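Local coordinates for transcriptional regulator ComR (Streptococcus vestibularis F0396, PDB 6HU8), which probably binds DNA as a peptide-responsive competence regulator of the RNPP family, pairing a helix-turn-helix domain with a TPR domain, at residues Gly248-Glu253 and Tyr271-Met276; Asp76-Met81 and Asn109-Ile114. One frame throughout, in Å; residues are numbered along the deposited sequence.

Contact 1 of 2, residues Gly248-Glu253 and Tyr271-Met276; sequences GVYILE and YDKAIM
The chi1 of Y250 (-73°) puts its CG, the root of the ring, anti to the carbonyl carbon and beside the backbone N, where K273 lies over one ring face. CB of K273 is 4.2 Å from the centroid of the Y250 ring, 18° off the normal and displaced toward the rim, a CH-pi contact. Beyond CG the lysine is extended, and its CD comes within 3.7 Å of CE1 of Y250. The lysine thus lends methylenes to the ring, while its NZ stays 5.9 Å from OE2 of E253, opposite charges that do not touch. At the root of the tyrosine side chain, CB of Y250 meets CB of A274 at 3.8 Å; the small methyl suits a place where CA of Y250 and CA of A274 are 5.2 Å apart. I251 packs beside it, its CG1 3.9 Å from CE1 of Y271, and the same CG1 also touches the A274 methyl. The hydroxyl of Y271 is hydrogen-bonded to D297 and K255, consistent with its end of the ring being held in place. With local axes 7.8 Å apart and running at 170°, helices 246-261 and 264-279 form a close antiparallel hairpin, as in the helical pairs of TPR-type domains.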
ATOM      1  N   GLY A 248     -14.017  -6.350  12.411  1.00 32.69           N
ATOM      2  CA  GLY A 248     -13.082  -5.259  12.627  1.00 33.74           C
ATOM      3  C   GLY A 248     -13.657  -3.900  12.279  1.00 34.19           C
ATOM      4  O   GLY A 248     -13.296  -2.883  12.881  1.00 37.47           O
ATOM      5  N   VAL A 249     -14.568  -3.875  11.315  1.00 32.50           N
ATOM      6  CA  VAL A 249     -15.184  -2.620  10.889  1.00 34.81           C
ATOM      7  C   VAL A 249     -16.183  -2.118  11.927  1.00 38.16           C
ATOM      8  O   VAL A 249     -16.168  -0.943  12.313  1.00 37.07           O
ATOM      9  CB  VAL A 249     -15.875  -2.784   9.518  1.00 35.45           C
ATOM     10  CG1 VAL A 249     -16.551  -1.491   9.114  1.00 36.26           C
ATOM     11  CG2 VAL A 249     -14.841  -3.193   8.454  1.00 33.22           C
ATOM     12  N   TYR A 250     -17.055  -3.007  12.392  1.00 34.19           N
ATOM     13  CA  TYR A 250     -18.029  -2.617  13.414  1.00 37.17           C
ATOM     14  C   TYR A 250     -17.389  -2.314  14.777  1.00 38.12           C
ATOM     15  O   TYR A 250     -17.936  -1.533  15.573  1.00 36.31           O
ATOM     16  CB  TYR A 250     -19.104  -3.694  13.535  1.00 37.20           C
ATOM     17  CG  TYR A 250     -20.020  -3.637  12.338  1.00 34.90           C
ATOM     18  CD1 TYR A 250     -20.872  -2.560  12.156  1.00 38.45           C
ATOM     19  CD2 TYR A 250     -20.004  -4.630  11.377  1.00 35.92           C
ATOM     20  CE1 TYR A 250     -21.696  -2.478  11.058  1.00 39.74           C
ATOM     21  CE2 TYR A 250     -20.820  -4.551  10.265  1.00 40.48           C
ATOM     22  CZ  TYR A 250     -21.671  -3.472  10.123  1.00 39.90           C
ATOM     23  OH  TYR A 250     -22.489  -3.389   9.021  1.00 47.77           O
ATOM     24  N   ILE A 251     -16.231  -2.904  15.048  1.00 35.04           N
ATOM     25  CA  ILE A 251     -15.506  -2.574  16.280  1.00 32.73           C
ATOM     26  C   ILE A 251     -15.043  -1.113  16.231  1.00 35.94           C
ATOM     27  O   ILE A 251     -15.215  -0.371  17.205  1.00 34.14           O
ATOM     28  CB  ILE A 251     -14.288  -3.509  16.502  1.00 35.55           C
ATOM     29  CG1 ILE A 251     -14.743  -4.917  16.902  1.00 36.61           C
ATOM     30  CG2 ILE A 251     -13.334  -2.932  17.562  1.00 36.35           C
ATOM     31  CD1 ILE A 251     -13.586  -5.934  16.988  1.00 36.21           C
ATOM     32  N   LEU A 252     -14.472  -0.694  15.102  1.00 32.97           N
ATOM     33  CA  LEU A 252     -14.068   0.710  14.914  1.00 38.90           C
ATOM     34  C   LEU A 252     -15.251   1.669  15.009  1.00 39.24           C
ATOM     35  O   LEU A 252     -15.138   2.727  15.633  1.00 38.33           O
ATOM     36  CB  LEU A 252     -13.366   0.917  13.562  1.00 33.13           C
ATOM     37  CG  LEU A 252     -11.926   0.430  13.422  1.00 38.15           C
ATOM     38  CD1 LEU A 252     -11.554   0.269  11.938  1.00 39.62           C
ATOM     39  CD2 LEU A 252     -10.976   1.430  14.103  1.00 40.16           C
ATOM     40  N   GLU A 253     -16.380   1.322  14.392  1.00 35.46           N
ATOM     41  CA  GLU A 253     -17.562   2.181  14.501  1.00 37.47           C
ATOM     42  C   GLU A 253     -18.044   2.279  15.961  1.00 41.36           C
ATOM     43  O   GLU A 253     -18.529   3.332  16.409  1.00 38.59           O
ATOM     44  CB  GLU A 253     -18.704   1.681  13.601  1.00 40.43           C
ATOM     45  CG  GLU A 253     -19.820   2.725  13.468  1.00 42.98           C
ATOM     46  CD  GLU A 253     -20.926   2.338  12.513  1.00 44.73           C
ATOM     47  OE1 GLU A 253     -21.968   3.022  12.523  1.00 41.75           O
ATOM     48  OE2 GLU A 253     -20.758   1.368  11.742  1.00 45.85           O
ATOM     49  N   TYR A 271     -20.728  -3.152  18.612  1.00 32.65           N
ATOM     50  CA  TYR A 271     -19.986  -4.335  19.063  1.00 33.73           C
ATOM     51  C   TYR A 271     -20.814  -5.602  18.858  1.00 35.88           C
ATOM     52  O   TYR A 271     -20.268  -6.647  18.483  1.00 34.95           O
ATOM     53  CB  TYR A 271     -19.584  -4.227  20.535  1.00 34.70           C
ATOM     54  CG  TYR A 271     -18.198  -3.654  20.748  1.00 31.98           C
ATOM     55  CD1 TYR A 271     -17.062  -4.327  20.297  1.00 34.45           C
ATOM     56  CD2 TYR A 271     -18.027  -2.450  21.418  1.00 34.39           C
ATOM     57  CE1 TYR A 271     -15.784  -3.797  20.480  1.00 36.29           C
ATOM     58  CE2 TYR A 271     -16.755  -1.915  21.613  1.00 34.30           C
ATOM     59  CZ  TYR A 271     -15.644  -2.593  21.146  1.00 37.02           C
ATOM     60  OH  TYR A 271     -14.387  -2.063  21.349  1.00 38.66           O
ATOM     61  N   ASP A 272     -22.122  -5.524  19.098  1.00 32.59           N
ATOM     62  CA  ASP A 272     -22.968  -6.709  18.939  1.00 35.61           C
ATOM     63  C   ASP A 272     -23.059  -7.144  17.483  1.00 35.23           C
ATOM     64  O   ASP A 272     -23.095  -8.352  17.193  1.00 36.57           O
ATOM     65  CB  ASP A 272     -24.382  -6.474  19.495  1.00 33.52           C
ATOM     66  CG  ASP A 272     -24.454  -6.612  21.003  1.00 40.37           C
ATOM     67  OD1 ASP A 272     -23.466  -7.065  21.627  1.00 40.59           O
ATOM     68  OD2 ASP A 272     -25.524  -6.292  21.569  1.00 40.88           O
ATOM     69  N   LYS A 273     -23.115  -6.180  16.567  1.00 34.00           N
ATOM     70  CA  LYS A 273     -23.000  -6.484  15.142  1.00 34.68           C
ATOM     71  C   LYS A 273     -21.687  -7.192  14.820  1.00 38.58           C
ATOM     72  O   LYS A 273     -21.671  -8.167  14.064  1.00 36.68           O
ATOM     73  CB  LYS A 273     -23.102  -5.211  14.304  1.00 41.72           C
ATOM     74  CG  LYS A 273     -24.512  -4.686  14.125  1.00 39.73           C
ATOM     75  CD  LYS A 273     -24.509  -3.413  13.274  1.00 45.53           C
ATOM     76  CE  LYS A 273     -25.913  -2.811  13.186  1.00 51.47           C
ATOM     77  NZ  LYS A 273     -25.913  -1.433  12.627  1.00 52.59           N
ATOM     78  N   ALA A 274     -20.578  -6.676  15.360  1.00 33.11           N
ATOM     79  CA  ALA A 274     -19.277  -7.327  15.208  1.00 30.89           C
ATOM     80  C   ALA A 274     -19.266  -8.768  15.731  1.00 32.52           C
ATOM     81  O   ALA A 274     -18.701  -9.666  15.095  1.00 34.62           O
ATOM     82  CB  ALA A 274     -18.179  -6.495  15.932  1.00 34.90           C
ATOM     83  N   ILE A 275     -19.881  -8.987  16.888  1.00 31.43           N
ATOM     84  CA  ILE A 275     -19.919 -10.312  17.491  1.00 33.27           C
ATOM     85  C   ILE A 275     -20.772 -11.252  16.627  1.00 36.78           C
ATOM     86  O   ILE A 275     -20.363 -12.382  16.320  1.00 34.44           O
ATOM     87  CB  ILE A 275     -20.493 -10.274  18.933  1.00 31.95           C
ATOM     88  CG1 ILE A 275     -19.475  -9.659  19.894  1.00 34.66           C
ATOM     89  CG2 ILE A 275     -20.821 -11.671  19.411  1.00 34.43           C
ATOM     90  CD1 ILE A 275     -20.059  -9.319  21.238  1.00 35.18           C
ATOM     91  N   MET A 276     -21.948 -10.762  16.234  1.00 32.51           N
ATOM     92  CA  MET A 276     -22.825 -11.493  15.324  1.00 37.59           C
ATOM     93  C   MET A 276     -22.108 -11.923  14.048  1.00 35.92           C
ATOM     94  O   MET A 276     -22.166 -13.104  13.677  1.00 36.49           O
ATOM     95  CB  MET A 276     -24.065 -10.651  14.982  1.00 37.01           C
ATOM     96  CG  MET A 276     -25.141 -10.709  16.068  1.00 38.39           C
ATOM     97  SD  MET A 276     -26.572  -9.641  15.768  1.00 47.03           S
ATOM     98  CE  MET A 276     -27.478 -10.513  14.512  1.00 52.39           C
TER

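Contact 2 of 2, residues Asp76-Met81 and Asn109-Ile114; sequences DTYYEM and NQFFDI
One face of the F111 ring receives Y78. CB of Y78 stands 3.9 Å from the centroid of the F111 ring and 2° off its normal, an almost exactly centred CH-pi contact. The chi1 of Y78 (166°) carries CG to this side, anti to the backbone N. The tyrosine ring presents its edge to the same phenylalanine face in an offset edge-to-face pair, planes at 75° and centroids of the Y78 and F111 rings 5.7 Å apart. CD1 of Y78 makes the closest ring-to-ring approach, 3.9 Å to CD2 of F111. The phenylalanine rim is occupied as well: SD of M81 lies 3.8 Å from CE2 of F111, near the ring plane, a Met-aromatic contact at the edge. OG1 of T77 approaches CZ of F111 at 3.4 Å. The M81 chain bends at its last torsion, and its CE packs 3.3 Å from NE2 of Q110, an amide nitrogen that is hydrogen-bonded to D106. The side chain of Y78 also touches V107 and L115. Helix 76-87 packs on the last part of helix 94-111, and E119 of helix 117-131 takes the Y78 hydroxyl in a hydrogen bond.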
ATOM      1  N   ASP A  76       4.525 -13.964 -16.056  1.00 46.38           N
ATOM      2  CA  ASP A  76       3.180 -14.126 -15.508  1.00 50.68           C
ATOM      3  C   ASP A  76       3.213 -14.765 -14.119  1.00 43.12           C
ATOM      4  O   ASP A  76       2.399 -14.444 -13.273  1.00 46.38           O
ATOM      5  CB  ASP A  76       2.305 -14.977 -16.443  1.00 49.60           C
ATOM      6  CG  ASP A  76       1.888 -14.232 -17.701  1.00 52.59           C
ATOM      7  OD1 ASP A  76       2.052 -12.992 -17.742  1.00 57.39           O
ATOM      8  OD2 ASP A  76       1.378 -14.882 -18.640  1.00 54.68           O
ATOM      9  N   THR A  77       4.166 -15.662 -13.904  1.00 44.06           N
ATOM     10  CA  THR A  77       4.310 -16.378 -12.640  1.00 47.23           C
ATOM     11  C   THR A  77       4.544 -15.439 -11.441  1.00 45.40           C
ATOM     12  O   THR A  77       4.059 -15.689 -10.332  1.00 41.96           O
ATOM     13  CB  THR A  77       5.476 -17.372 -12.724  1.00 47.58           C
ATOM     14  OG1 THR A  77       6.624 -16.693 -13.246  1.00 54.90           O
ATOM     15  CG2 THR A  77       5.132 -18.541 -13.649  1.00 50.43           C
ATOM     16  N   TYR A  78       5.297 -14.366 -11.670  1.00 46.47           N
ATOM     17  CA  TYR A  78       5.512 -13.379 -10.614  1.00 44.07           C
ATOM     18  C   TYR A  78       4.185 -12.773 -10.186  1.00 42.23           C
ATOM     19  O   TYR A  78       3.850 -12.729  -8.996  1.00 41.74           O
ATOM     20  CB  TYR A  78       6.459 -12.267 -11.064  1.00 43.13           C
ATOM     21  CG  TYR A  78       6.403 -11.090 -10.112  1.00 40.72           C
ATOM     22  CD1 TYR A  78       7.059 -11.140  -8.889  1.00 40.71           C
ATOM     23  CD2 TYR A  78       5.654  -9.958 -10.410  1.00 41.63           C
ATOM     24  CE1 TYR A  78       7.003 -10.076  -7.998  1.00 41.22           C
ATOM     25  CE2 TYR A  78       5.582  -8.886  -9.521  1.00 43.50           C
ATOM     26  CZ  TYR A  78       6.261  -8.953  -8.319  1.00 41.46           C
ATOM     27  OH  TYR A  78       6.207  -7.901  -7.427  1.00 42.79           O
ATOM     28  N   TYR A  79       3.431 -12.295 -11.168  1.00 42.76           N
ATOM     29  CA  TYR A  79       2.162 -11.656 -10.881  1.00 44.43           C
ATOM     30  C   TYR A  79       1.210 -12.606 -10.174  1.00 44.54           C
ATOM     31  O   TYR A  79       0.458 -12.183  -9.321  1.00 43.99           O
ATOM     32  CB  TYR A  79       1.528 -11.115 -12.161  1.00 46.33           C
ATOM     33  CG  TYR A  79       2.290  -9.950 -12.720  1.00 45.59           C
ATOM     34  CD1 TYR A  79       2.330  -8.741 -12.036  1.00 50.25           C
ATOM     35  CD2 TYR A  79       2.991 -10.058 -13.918  1.00 47.28           C
ATOM     36  CE1 TYR A  79       3.031  -7.670 -12.531  1.00 47.96           C
ATOM     37  CE2 TYR A  79       3.696  -8.989 -14.424  1.00 48.68           C
ATOM     38  CZ  TYR A  79       3.714  -7.797 -13.724  1.00 53.74           C
ATOM     39  OH  TYR A  79       4.415  -6.724 -14.218  1.00 52.82           O
ATOM     40  N   GLU A  80       1.253 -13.891 -10.511  1.00 47.03           N
ATOM     41  CA  GLU A  80       0.375 -14.858  -9.854  1.00 46.34           C
ATOM     42  C   GLU A  80       0.728 -14.992  -8.383  1.00 45.38           C
ATOM     43  O   GLU A  80      -0.157 -15.036  -7.526  1.00 44.78           O
ATOM     44  CB  GLU A  80       0.462 -16.231 -10.534  1.00 47.82           C
ATOM     45  CG  GLU A  80      -0.065 -16.254 -11.957  1.00 53.08           C
ATOM     46  CD  GLU A  80       0.342 -17.520 -12.712  1.00 59.16           C
ATOM     47  OE1 GLU A  80       0.594 -18.554 -12.050  1.00 61.70           O
ATOM     48  OE2 GLU A  80       0.427 -17.472 -13.959  1.00 54.61           O
ATOM     49  N   MET A  81       2.024 -15.052  -8.091  1.00 42.46           N
ATOM     50  CA  MET A  81       2.475 -15.187  -6.708  1.00 45.65           C
ATOM     51  C   MET A  81       2.273 -13.899  -5.915  1.00 48.16           C
ATOM     52  O   MET A  81       1.936 -13.944  -4.728  1.00 48.37           O
ATOM     53  CB  MET A  81       3.940 -15.603  -6.661  1.00 48.45           C
ATOM     54  CG  MET A  81       4.188 -16.977  -7.249  1.00 48.10           C
ATOM     55  SD  MET A  81       5.930 -17.416  -7.256  1.00 56.41           S
ATOM     56  CE  MET A  81       6.271 -17.516  -5.503  1.00 49.51           C
ATOM     57  N   ASN A 109      13.156 -14.128  -3.645  1.00 48.46           N
ATOM     58  CA  ASN A 109      14.226 -15.024  -4.071  1.00 46.53           C
ATOM     59  C   ASN A 109      14.099 -15.469  -5.525  1.00 46.57           C
ATOM     60  O   ASN A 109      15.103 -15.627  -6.228  1.00 47.62           O
ATOM     61  CB  ASN A 109      14.266 -16.247  -3.159  1.00 46.78           C
ATOM     62  CG  ASN A 109      14.829 -15.926  -1.795  1.00 51.44           C
ATOM     63  OD1 ASN A 109      15.664 -15.025  -1.649  1.00 50.26           O
ATOM     64  ND2 ASN A 109      14.389 -16.667  -0.787  1.00 48.90           N
ATOM     65  N   GLN A 110      12.862 -15.656  -5.974  1.00 46.27           N
ATOM     66  CA  GLN A 110      12.609 -16.161  -7.317  1.00 44.38           C
ATOM     67  C   GLN A 110      12.687 -15.100  -8.408  1.00 47.61           C
ATOM     68  O   GLN A 110      12.869 -15.438  -9.575  1.00 47.04           O
ATOM     69  CB  GLN A 110      11.232 -16.817  -7.377  1.00 45.44           C
ATOM     70  CG  GLN A 110      11.110 -18.081  -6.531  1.00 53.52           C
ATOM     71  CD  GLN A 110       9.865 -18.888  -6.865  1.00 54.95           C
ATOM     72  OE1 GLN A 110       9.601 -19.196  -8.030  1.00 58.02           O
ATOM     73  NE2 GLN A 110       9.092 -19.227  -5.844  1.00 56.33           N
ATOM     74  N   PHE A 111      12.535 -13.826  -8.047  1.00 46.37           N
ATOM     75  CA  PHE A 111      12.356 -12.790  -9.066  1.00 44.84           C
ATOM     76  C   PHE A 111      13.097 -11.481  -8.853  1.00 40.40           C
ATOM     77  O   PHE A 111      13.038 -10.612  -9.716  1.00 42.66           O
ATOM     78  CB  PHE A 111      10.866 -12.471  -9.217  1.00 42.87           C
ATOM     79  CG  PHE A 111      10.058 -13.632  -9.704  1.00 45.12           C
ATOM     80  CD1 PHE A 111      10.143 -14.041 -11.024  1.00 47.47           C
ATOM     81  CD2 PHE A 111       9.240 -14.333  -8.840  1.00 43.43           C
ATOM     82  CE1 PHE A 111       9.408 -15.126 -11.476  1.00 46.57           C
ATOM     83  CE2 PHE A 111       8.498 -15.422  -9.287  1.00 47.45           C
ATOM     84  CZ  PHE A 111       8.584 -15.816 -10.604  1.00 44.91           C
ATOM     85  N   PHE A 112      13.805 -11.338  -7.737  1.00 39.83           N
ATOM     86  CA  PHE A 112      14.379 -10.042  -7.370  1.00 40.44           C
ATOM     87  C   PHE A 112      15.224  -9.411  -8.483  1.00 44.57           C
ATOM     88  O   PHE A 112      15.373  -8.183  -8.542  1.00 39.61           O
ATOM     89  CB  PHE A 112      15.242 -10.178  -6.110  1.00 44.56           C
ATOM     90  CG  PHE A 112      16.611 -10.734  -6.381  1.00 43.29           C
ATOM     91  CD1 PHE A 112      16.816 -12.106  -6.432  1.00 43.91           C
ATOM     92  CD2 PHE A 112      17.686  -9.888  -6.595  1.00 40.60           C
ATOM     93  CE1 PHE A 112      18.067 -12.619  -6.698  1.00 44.45           C
ATOM     94  CE2 PHE A 112      18.947 -10.390  -6.859  1.00 42.36           C
ATOM     95  CZ  PHE A 112      19.140 -11.758  -6.909  1.00 46.17           C
ATOM     96  N   ASP A 113      15.787 -10.244  -9.359  1.00 44.07           N
ATOM     97  CA  ASP A 113      16.743  -9.738 -10.343  1.00 42.33           C
ATOM     98  C   ASP A 113      16.073  -9.263 -11.636  1.00 40.65           C
ATOM     99  O   ASP A 113      16.738  -8.709 -12.509  1.00 46.63           O
ATOM    100  CB  ASP A 113      17.821 -10.794 -10.678  1.00 44.42           C
ATOM    101  CG  ASP A 113      19.101 -10.154 -11.254  1.00 49.74           C
ATOM    102  OD1 ASP A 113      19.434  -9.023 -10.837  1.00 42.31           O
ATOM    103  OD2 ASP A 113      19.765 -10.758 -12.131  1.00 47.44           O
ATOM    104  N   ILE A 114      14.764  -9.447 -11.765  1.00 40.06           N
ATOM    105  CA  ILE A 114      14.100  -8.924 -12.953  1.00 43.53           C
ATOM    106  C   ILE A 114      12.985  -7.951 -12.590  1.00 39.39           C
ATOM    107  O   ILE A 114      12.158  -7.619 -13.444  1.00 38.80           O
ATOM    108  CB  ILE A 114      13.530 -10.073 -13.852  1.00 39.92           C
ATOM    109  CG1 ILE A 114      12.708 -11.070 -13.032  1.00 41.68           C
ATOM    110  CG2 ILE A 114      14.671 -10.819 -14.544  1.00 39.81           C
ATOM    111  CD1 ILE A 114      11.285 -10.643 -12.724  1.00 44.71           C
TER

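Overall arrangement
From the N terminus, the chain passes through helices 3-17 to 63-67 before contact 2. There helix 76-87 is brought against the last part of helix 94-111, closing a mostly helical loop of 27 intervening residues. The chain then continues through helices 117-131 to 226-240 before contact 1 opens. Contact 1 closes a shorter loop, 17 residues between segments, joining successive helices 246-261 and 264-279. The two loops are in series, neither nested nor crossing. Each contact joins its own helix pair, and all four segments belong to the ComR tetratricopeptide region. The centres of contacts 1 and 2 are about 38 Å apart. The nearest atoms of contacts 1 and 2 are about 24 Å apart, so the two do not touch.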